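Local coordinates for protein novel Thermotoga maritima enzyme TM1112 (Thermotoga maritima, PDB 1O5U) that is a small cupin-fold protein of the DUF861 family, probably an enzyme, whose reaction and substrate are not known, at residues S41-Y47 with L84-V90; Y54-V60 with V71-L77. One frame throughout, in Å; residues are numbered along the deposited sequence.

Contact 1: residues S41-Y47 with L84-V90; sequences SEFDWYY and LRCRWKV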
ATOM      1  N   SER A  41      -5.371  13.621  -0.835  1.00 37.83           N
ATOM      2  CA  SER A  41      -4.325  14.242  -0.051  1.00 38.22           C
ATOM      3  C   SER A  41      -2.961  13.900  -0.634  1.00 37.77           C
ATOM      4  O   SER A  41      -2.853  13.029  -1.508  1.00 36.04           O
ATOM      5  CB  SER A  41      -4.388  13.768   1.408  1.00 38.57           C
ATOM      6  OG  SER A  41      -4.221  12.365   1.525  1.00 38.92           O
ATOM      7  N   GLU A  42      -1.926  14.560  -0.124  1.00 38.24           N
ATOM      8  CA  GLU A  42      -0.517  14.297  -0.513  1.00 39.30           C
ATOM      9  C   GLU A  42       0.364  14.504   0.698  1.00 39.28           C
ATOM     10  O   GLU A  42       0.218  15.517   1.369  1.00 36.51           O
ATOM     11  CB  GLU A  42      -0.077  15.229  -1.655  1.00 40.12           C
ATOM     12  CG  GLU A  42       1.258  14.833  -2.320  1.00 41.56           C
ATOM     13  CD  GLU A  42       1.546  15.518  -3.671  1.00 45.05           C
ATOM     14  OE1 GLU A  42       0.645  16.205  -4.263  1.00 50.75           O
ATOM     15  OE2 GLU A  42       2.685  15.333  -4.175  1.00 47.24           O
ATOM     16  N   PHE A  43       1.231  13.534   1.008  1.00 39.08           N
ATOM     17  CA  PHE A  43       2.002  13.557   2.263  1.00 39.07           C
ATOM     18  C   PHE A  43       3.182  12.617   2.187  1.00 38.73           C
ATOM     19  O   PHE A  43       3.120  11.593   1.484  1.00 37.92           O
ATOM     20  CB  PHE A  43       1.128  13.131   3.440  1.00 39.54           C
ATOM     21  CG  PHE A  43       0.505  11.768   3.277  1.00 38.92           C
ATOM     22  CD1 PHE A  43       1.161  10.608   3.666  1.00 39.79           C
ATOM     23  CD2 PHE A  43      -0.741  11.634   2.696  1.00 40.64           C
ATOM     24  CE1 PHE A  43       0.560   9.364   3.490  1.00 41.04           C
ATOM     25  CE2 PHE A  43      -1.312  10.403   2.522  1.00 39.50           C
ATOM     26  CZ  PHE A  43      -0.680   9.280   2.909  1.00 39.82           C
ATOM     27  N   ASP A  44       4.243  12.969   2.917  1.00 38.60           N
ATOM     28  CA  ASP A  44       5.433  12.117   3.024  1.00 39.12           C
ATOM     29  C   ASP A  44       5.173  10.979   4.000  1.00 38.03           C
ATOM     30  O   ASP A  44       4.435  11.141   4.948  1.00 37.65           O
ATOM     31  CB  ASP A  44       6.644  12.916   3.491  1.00 38.76           C
ATOM     32  CG  ASP A  44       7.166  13.866   2.433  1.00 41.17           C
ATOM     33  OD1 ASP A  44       6.826  13.708   1.248  1.00 44.68           O
ATOM     34  OD2 ASP A  44       7.950  14.794   2.708  1.00 43.45           O
ATOM     35  N   TRP A  45       5.757   9.817   3.743  1.00 37.82           N
ATOM     36  CA  TRP A  45       5.703   8.694   4.700  1.00 37.87           C
ATOM     37  C   TRP A  45       7.072   8.053   4.802  1.00 38.51           C
ATOM     38  O   TRP A  45       7.822   8.033   3.816  1.00 38.93           O
ATOM     39  CB  TRP A  45       4.677   7.641   4.262  1.00 38.43           C
ATOM     40  CG  TRP A  45       4.324   6.718   5.361  1.00 37.39           C
ATOM     41  CD1 TRP A  45       4.712   5.440   5.525  1.00 39.34           C
ATOM     42  CD2 TRP A  45       3.526   7.038   6.491  1.00 40.40           C
ATOM     43  NE1 TRP A  45       4.212   4.926   6.701  1.00 38.29           N
ATOM     44  CE2 TRP A  45       3.472   5.902   7.310  1.00 38.72           C
ATOM     45  CE3 TRP A  45       2.845   8.202   6.909  1.00 39.83           C
ATOM     46  CZ2 TRP A  45       2.768   5.878   8.508  1.00 40.62           C
ATOM     47  CZ3 TRP A  45       2.172   8.174   8.110  1.00 40.00           C
ATOM     48  CH2 TRP A  45       2.132   7.038   8.889  1.00 39.24           C
ATOM     49  N   TYR A  46       7.409   7.565   5.994  1.00 37.95           N
ATOM     50  CA  TYR A  46       8.622   6.784   6.241  1.00 38.13           C
ATOM     51  C   TYR A  46       8.251   5.421   6.863  1.00 38.28           C
ATOM     52  O   TYR A  46       7.533   5.368   7.828  1.00 38.72           O
ATOM     53  CB  TYR A  46       9.486   7.491   7.225  1.00 38.69           C
ATOM     54  CG  TYR A  46      10.677   6.693   7.610  1.00 38.36           C
ATOM     55  CD1 TYR A  46      11.753   6.569   6.739  1.00 38.75           C
ATOM     56  CD2 TYR A  46      10.730   6.035   8.845  1.00 37.34           C
ATOM     57  CE1 TYR A  46      12.886   5.837   7.093  1.00 39.63           C
ATOM     58  CE2 TYR A  46      11.859   5.295   9.205  1.00 40.12           C
ATOM     59  CZ  TYR A  46      12.942   5.204   8.327  1.00 39.95           C
ATOM     60  OH  TYR A  46      14.078   4.488   8.691  1.00 39.67           O
ATOM     61  N   TYR A  47       8.720   4.334   6.281  1.00 38.87           N
ATOM     62  CA  TYR A  47       8.352   3.004   6.725  1.00 38.39           C
ATOM     63  C   TYR A  47       9.369   2.598   7.781  1.00 39.44           C
ATOM     64  O   TYR A  47      10.512   2.305   7.465  1.00 39.90           O
ATOM     65  CB  TYR A  47       8.301   2.057   5.540  1.00 37.98           C
ATOM     66  CG  TYR A  47       7.117   2.358   4.669  1.00 35.46           C
ATOM     67  CD1 TYR A  47       7.211   3.213   3.599  1.00 35.69           C
ATOM     68  CD2 TYR A  47       5.870   1.878   4.999  1.00 37.10           C
ATOM     69  CE1 TYR A  47       6.107   3.511   2.833  1.00 37.08           C
ATOM     70  CE2 TYR A  47       4.773   2.178   4.233  1.00 36.91           C
ATOM     71  CZ  TYR A  47       4.894   2.994   3.171  1.00 35.47           C
ATOM     72  OH  TYR A  47       3.784   3.321   2.450  1.00 35.57           O
ATOM     73  N   LEU A  84      12.105   2.795   3.668  1.00 38.40           N
ATOM     74  CA  LEU A  84      11.705   3.571   2.491  1.00 38.42           C
ATOM     75  C   LEU A  84      11.087   4.898   2.921  1.00 38.43           C
ATOM     76  O   LEU A  84      10.170   4.931   3.759  1.00 36.81           O
ATOM     77  CB  LEU A  84      10.707   2.783   1.619  1.00 37.83           C
ATOM     78  CG  LEU A  84       9.975   3.515   0.477  1.00 39.21           C
ATOM     79  CD1 LEU A  84      10.918   3.826  -0.640  1.00 41.40           C
ATOM     80  CD2 LEU A  84       8.821   2.687  -0.038  1.00 38.48           C
ATOM     81  N   ARG A  85      11.563   5.982   2.313  1.00 38.53           N
ATOM     82  CA  ARG A  85      10.920   7.262   2.426  1.00 38.95           C
ATOM     83  C   ARG A  85      10.285   7.595   1.084  1.00 38.83           C
ATOM     84  O   ARG A  85      10.917   7.488   0.059  1.00 38.06           O
ATOM     85  CB  ARG A  85      11.949   8.321   2.795  1.00 39.17           C
ATOM     86  CG  ARG A  85      11.342   9.550   3.354  1.00 40.85           C
ATOM     87  CD  ARG A  85      12.360  10.464   4.046  1.00 43.95           C
ATOM     88  NE  ARG A  85      12.847   9.931   5.336  1.00 46.99           N
ATOM     89  CZ  ARG A  85      14.034   9.302   5.531  1.00 50.41           C
ATOM     90  NH1 ARG A  85      14.362   8.867   6.737  1.00 49.88           N
ATOM     91  NH2 ARG A  85      14.919   9.125   4.547  1.00 52.21           N
ATOM     92  N   CYS A  86       9.026   8.006   1.107  1.00 39.03           N
ATOM     93  CA  CYS A  86       8.306   8.275  -0.107  1.00 39.03           C
ATOM     94  C   CYS A  86       7.253   9.305   0.137  1.00 39.37           C
ATOM     95  O   CYS A  86       7.069   9.774   1.266  1.00 40.66           O
ATOM     96  CB  CYS A  86       7.661   6.989  -0.634  1.00 38.35           C
ATOM     97  SG  CYS A  86       6.428   6.281   0.473  1.00 40.74           S
ATOM     98  N   ARG A  87       6.598   9.707  -0.943  1.00 39.60           N
ATOM     99  CA  ARG A  87       5.460  10.609  -0.857  1.00 39.67           C
ATOM    100  C   ARG A  87       4.289   9.906  -1.482  1.00 38.58           C
ATOM    101  O   ARG A  87       4.423   9.336  -2.560  1.00 36.21           O
ATOM    102  CB  ARG A  87       5.753  11.885  -1.611  1.00 39.88           C
ATOM    103  CG  ARG A  87       4.690  12.969  -1.450  1.00 41.52           C
ATOM    104  CD  ARG A  87       5.267  14.346  -1.640  1.00 44.42           C
ATOM    105  NE  ARG A  87       4.285  15.417  -1.467  1.00 47.92           N
ATOM    106  CZ  ARG A  87       4.046  16.072  -0.322  1.00 48.54           C
ATOM    107  NH1 ARG A  87       4.698  15.787   0.783  1.00 49.05           N
ATOM    108  NH2 ARG A  87       3.132  17.028  -0.296  1.00 49.00           N
ATOM    109  N   TRP A  88       3.174   9.897  -0.762  1.00 38.80           N
ATOM    110  CA  TRP A  88       1.893   9.420  -1.227  1.00 38.53           C
ATOM    111  C   TRP A  88       1.059  10.555  -1.802  1.00 39.01           C
ATOM    112  O   TRP A  88       0.927  11.617  -1.176  1.00 37.71           O
ATOM    113  CB  TRP A  88       1.095   8.797  -0.061  1.00 38.92           C
ATOM    114  CG  TRP A  88       1.439   7.359   0.257  1.00 37.84           C
ATOM    115  CD1 TRP A  88       2.676   6.846   0.431  1.00 37.96           C
ATOM    116  CD2 TRP A  88       0.523   6.279   0.455  1.00 39.39           C
ATOM    117  NE1 TRP A  88       2.593   5.501   0.712  1.00 39.12           N
ATOM    118  CE2 TRP A  88       1.283   5.126   0.743  1.00 39.18           C
ATOM    119  CE3 TRP A  88      -0.868   6.166   0.456  1.00 40.17           C
ATOM    120  CZ2 TRP A  88       0.709   3.908   0.945  1.00 40.05           C
ATOM    121  CZ3 TRP A  88      -1.428   4.953   0.694  1.00 38.45           C
ATOM    122  CH2 TRP A  88      -0.655   3.834   0.929  1.00 40.16           C
ATOM    123  N   LYS A  89       0.480  10.332  -2.979  1.00 38.10           N
ATOM    124  CA  LYS A  89      -0.547  11.232  -3.536  1.00 38.44           C
ATOM    125  C   LYS A  89      -1.808  10.432  -3.734  1.00 38.33           C
ATOM    126  O   LYS A  89      -1.890   9.588  -4.654  1.00 38.21           O
ATOM    127  CB  LYS A  89      -0.094  11.825  -4.870  1.00 39.07           C
ATOM    128  CG  LYS A  89      -1.036  12.921  -5.362  1.00 41.40           C
ATOM    129  CD  LYS A  89      -0.503  13.669  -6.535  1.00 42.12           C
ATOM    130  CE  LYS A  89      -1.518  14.732  -6.958  1.00 44.74           C
ATOM    131  NZ  LYS A  89      -1.153  15.415  -8.241  1.00 45.95           N
ATOM    132  N   VAL A  90      -2.755  10.621  -2.832  1.00 36.65           N
ATOM    133  CA  VAL A  90      -3.980   9.848  -2.836  1.00 36.49           C
ATOM    134  C   VAL A  90      -4.933  10.534  -3.840  1.00 36.03           C
ATOM    135  O   VAL A  90      -5.372  11.653  -3.641  1.00 37.66           O
ATOM    136  CB  VAL A  90      -4.638   9.813  -1.461  1.00 35.83           C
ATOM    137  CG1 VAL A  90      -6.010   9.129  -1.562  1.00 37.28           C
ATOM    138  CG2 VAL A  90      -3.745   9.142  -0.383  1.00 38.00           C
TER
HETATM  139  O   HOH W   1       1.481  16.855  -6.816  1.00 52.28           O
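Trp88 and Phe43 make the apolar centre: Trp88 CB sits over one face of the phenyl ring, 3.5 Å from Phe43 CZ, while the Phe43 ring and the five-membered ring of Trp88 lie near parallel but slid apart, with little overlap. Val90 CG2 adds to this at 4.0 Å from Phe43 CE2. Further along the same face, Tyr47 meets Cys86 at its ring edge (Tyr47 CE1 to Cys86 SG 3.7 Å), and its hydroxyl takes a weak hydrogen bond, Trp88 NE1 to Tyr47 OH, 3.0 Å. Beneath these side chains the backbones pair antiparallel; Phe43–Trp88 and Trp45–Cys86 are hydrogen-bonded pairs, Trp45 N to Cys86 O at 2.8 Å being nearly straight. The non-hydrogen-bonded pairs put Glu42, Asp44 and Arg87 on the other, polar face. There Arg87 makes salt bridges to two acids of the facing strand, Arg87 NE 3.1 Å from Glu42 OE2 and Arg87 NH1 3.0 Å from Asp44 OD1. Farther out, a water links Glu42 OE1 to Lys89 NZ, weakly on the lysine side. Strand 41-46 is an edge strand of its four-stranded sheet within this chain, and Trp36 of the facing sheet meets Trp88. An unidentified molecule, probably from the crystallisation liquor, lies beside Tyr47; with Phe43, Tyr47 and Trp88 on the inner face, this is consistent with the pocket side of a cupin beta-barrel.

Contact 2: residues Y54-V60 with V71-L77; sequences YILEGKV and VIEKGDL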
ATOM      1  N   TYR A  54      -3.229  -4.533   1.438  1.00 38.09           N
ATOM      2  CA  TYR A  54      -4.184  -4.953   0.417  1.00 37.76           C
ATOM      3  C   TYR A  54      -5.216  -3.825   0.192  1.00 38.38           C
ATOM      4  O   TYR A  54      -5.911  -3.424   1.105  1.00 37.27           O
ATOM      5  CB  TYR A  54      -4.881  -6.262   0.791  1.00 38.35           C
ATOM      6  CG  TYR A  54      -5.829  -6.732  -0.283  1.00 38.59           C
ATOM      7  CD1 TYR A  54      -7.217  -6.695  -0.096  1.00 40.21           C
ATOM      8  CD2 TYR A  54      -5.346  -7.083  -1.553  1.00 38.23           C
ATOM      9  CE1 TYR A  54      -8.065  -7.085  -1.081  1.00 40.79           C
ATOM     10  CE2 TYR A  54      -6.219  -7.422  -2.564  1.00 39.75           C
ATOM     11  CZ  TYR A  54      -7.555  -7.452  -2.318  1.00 39.37           C
ATOM     12  OH  TYR A  54      -8.410  -7.839  -3.334  1.00 41.19           O
ATOM     13  N   ILE A  55      -5.292  -3.331  -1.024  1.00 37.50           N
ATOM     14  CA  ILE A  55      -6.155  -2.178  -1.350  1.00 38.09           C
ATOM     15  C   ILE A  55      -7.596  -2.602  -1.670  1.00 39.18           C
ATOM     16  O   ILE A  55      -7.886  -3.315  -2.673  1.00 37.37           O
ATOM     17  CB  ILE A  55      -5.561  -1.327  -2.519  1.00 38.10           C
ATOM     18  CG1 ILE A  55      -4.087  -1.036  -2.356  1.00 37.32           C
ATOM     19  CG2 ILE A  55      -6.331  -0.037  -2.737  1.00 38.51           C
ATOM     20  CD1 ILE A  55      -3.697  -0.395  -1.063  1.00 38.09           C
ATOM     21  N   LEU A  56      -8.513  -2.149  -0.803  1.00 38.21           N
ATOM     22  CA  LEU A  56      -9.923  -2.405  -0.984  1.00 38.82           C
ATOM     23  C   LEU A  56     -10.568  -1.403  -1.933  1.00 38.45           C
ATOM     24  O   LEU A  56     -11.452  -1.743  -2.703  1.00 38.65           O
ATOM     25  CB  LEU A  56     -10.651  -2.376   0.387  1.00 38.96           C
ATOM     26  CG  LEU A  56     -10.241  -3.471   1.383  1.00 40.57           C
ATOM     27  CD1 LEU A  56     -10.935  -3.295   2.710  1.00 44.03           C
ATOM     28  CD2 LEU A  56     -10.584  -4.838   0.805  1.00 44.47           C
ATOM     29  N   GLU A  57     -10.146  -0.144  -1.836  1.00 37.14           N
ATOM     30  CA  GLU A  57     -10.641   0.933  -2.660  1.00 37.94           C
ATOM     31  C   GLU A  57      -9.559   1.974  -2.816  1.00 37.02           C
ATOM     32  O   GLU A  57      -8.739   2.147  -1.932  1.00 36.37           O
ATOM     33  CB  GLU A  57     -11.843   1.629  -2.013  1.00 39.28           C
ATOM     34  CG  GLU A  57     -13.042   0.752  -1.712  1.00 42.07           C
ATOM     35  CD  GLU A  57     -13.758   0.234  -2.974  1.00 47.88           C
ATOM     36  OE1 GLU A  57     -13.599   0.785  -4.088  1.00 50.70           O
ATOM     37  OE2 GLU A  57     -14.508  -0.760  -2.833  1.00 51.35           O
ATOM     38  N   GLY A  58      -9.595   2.684  -3.936  1.00 37.51           N
ATOM     39  CA  GLY A  58      -8.772   3.872  -4.088  1.00 38.08           C
ATOM     40  C   GLY A  58      -7.672   3.775  -5.104  1.00 36.90           C
ATOM     41  O   GLY A  58      -7.588   2.793  -5.850  1.00 37.53           O
ATOM     42  N   LYS A  59      -6.888   4.822  -5.154  1.00 37.43           N
ATOM     43  CA  LYS A  59      -5.819   4.970  -6.163  1.00 36.91           C
ATOM     44  C   LYS A  59      -4.834   5.945  -5.585  1.00 37.97           C
ATOM     45  O   LYS A  59      -5.211   7.059  -5.170  1.00 36.37           O
ATOM     46  CB  LYS A  59      -6.332   5.504  -7.477  1.00 38.39           C
ATOM     47  CG  LYS A  59      -5.213   5.680  -8.546  1.00 37.86           C
ATOM     48  CD  LYS A  59      -5.717   6.212  -9.826  1.00 38.80           C
ATOM     49  CE  LYS A  59      -4.635   6.190 -10.855  1.00 41.86           C
ATOM     50  NZ  LYS A  59      -5.129   6.743 -12.212  1.00 40.80           N
ATOM     51  N   VAL A  60      -3.559   5.558  -5.591  1.00 37.55           N
ATOM     52  CA  VAL A  60      -2.488   6.352  -5.035  1.00 38.20           C
ATOM     53  C   VAL A  60      -1.301   6.325  -5.967  1.00 38.46           C
ATOM     54  O   VAL A  60      -1.011   5.270  -6.525  1.00 39.15           O
ATOM     55  CB  VAL A  60      -2.009   5.786  -3.689  1.00 39.81           C
ATOM     56  CG1 VAL A  60      -1.012   6.716  -3.026  1.00 41.61           C
ATOM     57  CG2 VAL A  60      -3.190   5.565  -2.764  1.00 40.57           C
ATOM     58  N   VAL A  71       1.947   3.331  -9.152  1.00 36.47           N
ATOM     59  CA  VAL A  71       0.546   3.554  -8.872  1.00 38.33           C
ATOM     60  C   VAL A  71       0.057   2.279  -8.206  1.00 38.69           C
ATOM     61  O   VAL A  71       0.374   1.114  -8.658  1.00 37.08           O
ATOM     62  CB  VAL A  71      -0.234   3.824 -10.180  1.00 39.20           C
ATOM     63  CG1 VAL A  71      -1.761   3.752  -9.967  1.00 42.58           C
ATOM     64  CG2 VAL A  71       0.148   5.171 -10.707  1.00 42.64           C
ATOM     65  N   ILE A  72      -0.735   2.474  -7.173  1.00 39.38           N
ATOM     66  CA  ILE A  72      -1.414   1.347  -6.521  1.00 40.64           C
ATOM     67  C   ILE A  72      -2.890   1.619  -6.497  1.00 39.32           C
ATOM     68  O   ILE A  72      -3.315   2.764  -6.372  1.00 38.01           O
ATOM     69  CB  ILE A  72      -0.878   1.093  -5.131  1.00 42.40           C
ATOM     70  CG1 ILE A  72      -0.889   2.342  -4.287  1.00 45.51           C
ATOM     71  CG2 ILE A  72       0.560   0.604  -5.215  1.00 44.25           C
ATOM     72  CD1 ILE A  72      -0.336   2.119  -2.849  1.00 46.92           C
ATOM     73  N   GLU A  73      -3.659   0.580  -6.706  1.00 38.76           N
ATOM     74  CA  GLU A  73      -5.097   0.756  -6.832  1.00 40.65           C
ATOM     75  C   GLU A  73      -5.836  -0.459  -6.363  1.00 39.24           C
ATOM     76  O   GLU A  73      -5.199  -1.439  -5.917  1.00 35.60           O
ATOM     77  CB  GLU A  73      -5.477   1.204  -8.228  1.00 42.15           C
ATOM     78  CG  GLU A  73      -5.134   0.287  -9.312  1.00 47.83           C
ATOM     79  CD  GLU A  73      -5.122   0.962 -10.694  1.00 48.44           C
ATOM     80  OE1 GLU A  73      -5.217   2.254 -10.909  1.00 54.39           O
ATOM     81  OE2 GLU A  73      -5.005   0.126 -11.563  1.00 52.32           O
ATOM     82  N   LYS A  74      -7.182  -0.392  -6.419  1.00 38.33           N
ATOM     83  CA  LYS A  74      -8.017  -1.444  -5.839  1.00 37.39           C
ATOM     84  C   LYS A  74      -7.555  -2.798  -6.332  1.00 36.40           C
ATOM     85  O   LYS A  74      -7.365  -3.027  -7.543  1.00 35.95           O
ATOM     86  CB  LYS A  74      -9.495  -1.187  -6.216  1.00 38.17           C
ATOM     87  CG  LYS A  74     -10.448  -2.232  -5.746  1.00 39.42           C
ATOM     88  CD  LYS A  74     -11.874  -1.810  -6.163  1.00 39.85           C
ATOM     89  CE  LYS A  74     -12.924  -2.798  -5.674  1.00 44.18           C
ATOM     90  NZ  LYS A  74     -14.220  -2.593  -6.399  1.00 48.28           N
ATOM     91  N   GLY A  75      -7.474  -3.731  -5.413  1.00 35.92           N
ATOM     92  CA  GLY A  75      -7.117  -5.126  -5.743  1.00 36.31           C
ATOM     93  C   GLY A  75      -5.658  -5.429  -5.708  1.00 36.69           C
ATOM     94  O   GLY A  75      -5.270  -6.588  -5.802  1.00 36.21           O
ATOM     95  N   ASP A  76      -4.819  -4.417  -5.504  1.00 35.79           N
ATOM     96  CA  ASP A  76      -3.393  -4.657  -5.388  1.00 36.27           C
ATOM     97  C   ASP A  76      -2.977  -5.083  -3.998  1.00 36.89           C
ATOM     98  O   ASP A  76      -3.484  -4.536  -3.007  1.00 36.88           O
ATOM     99  CB  ASP A  76      -2.610  -3.368  -5.703  1.00 36.08           C
ATOM    100  CG  ASP A  76      -2.604  -3.002  -7.174  1.00 39.93           C
ATOM    101  OD1 ASP A  76      -2.233  -1.835  -7.465  1.00 42.29           O
ATOM    102  OD2 ASP A  76      -2.871  -3.836  -8.084  1.00 39.60           O
ATOM    103  N   LEU A  77      -1.983  -5.973  -3.959  1.00 35.84           N
ATOM    104  CA  LEU A  77      -1.238  -6.362  -2.767  1.00 35.52           C
ATOM    105  C   LEU A  77       0.119  -5.708  -2.923  1.00 36.90           C
ATOM    106  O   LEU A  77       0.862  -6.006  -3.862  1.00 36.73           O
ATOM    107  CB  LEU A  77      -1.092  -7.836  -2.698  1.00 36.01           C
ATOM    108  CG  LEU A  77      -0.464  -8.374  -1.403  1.00 35.03           C
ATOM    109  CD1 LEU A  77      -1.382  -8.171  -0.186  1.00 35.70           C
ATOM    110  CD2 LEU A  77      -0.166  -9.830  -1.597  1.00 36.03           C
TER
HETATM  111  O   HOH W   2      -7.204  -8.628  -5.816  1.00 41.51           O
HETATM  112  O   HOH W   3      -8.719   1.663  -8.210  1.00 43.65           O
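Tyr54 lays its ring along the backbone of the facing turn, with CE2 3.5 Å from Gly75 O and CD2 3.5 Å from Asp76 O, and a water joins its OH to Gly75 O. Next to it Ile55 pairs through its main chain: Ile55 N to Asp76 O is 2.9 Å and Gly75 N to Ile55 O 2.8 Å. Glu73 to Asp76 form a type II beta turn, closed by Asp76 N to Glu73 O at 3.0 Å and by Glu73 N to Asp76 OD1 at 2.9 Å, while Asp76 OD2 forms a salt bridge with Lys19; Gly75 fits the turn with a positive phi. Leu56 and Glu57 form a classic beta bulge against Arg95, where the chain turns a corner from one cupin sheet into the other. Past it the register has shifted by one, and strands 58-60 and 71-73 pair antiparallel through Val60 N to Ile72 O and Ile72 N to Val60 O, 2.9 Å each. On the buried face Val60 CB packs 3.7 Å from Ile72 CG1, while Lys59 and Glu73 occupy the other face.

How the contacts relate
From the N terminus, strand 16-18, helix 22-28 and strand 35-38 come first; then strand 41-46 opens contact 1 and the chain crosses to strand 51-55 in the facing sheet. Segment 54-60 leads back, and the hairpin of strands 58-64 and 69-73 brings in segment 71-77, closing contact 2. Strand 77-80 follows before segment 84-90 closes contact 1, so contact 2 is nested within the larger loop. Strand 58-64 lies beside strand 85-90, linking both contacts in one sheet: Trp88 CE3 packs 3.5 Å from Val60 CG1, and Trp88 CH2 4.2 Å from Ile72 CD1. Contact 2 also reaches round the corner to strands 51-55 and 77-80 of the other sheet.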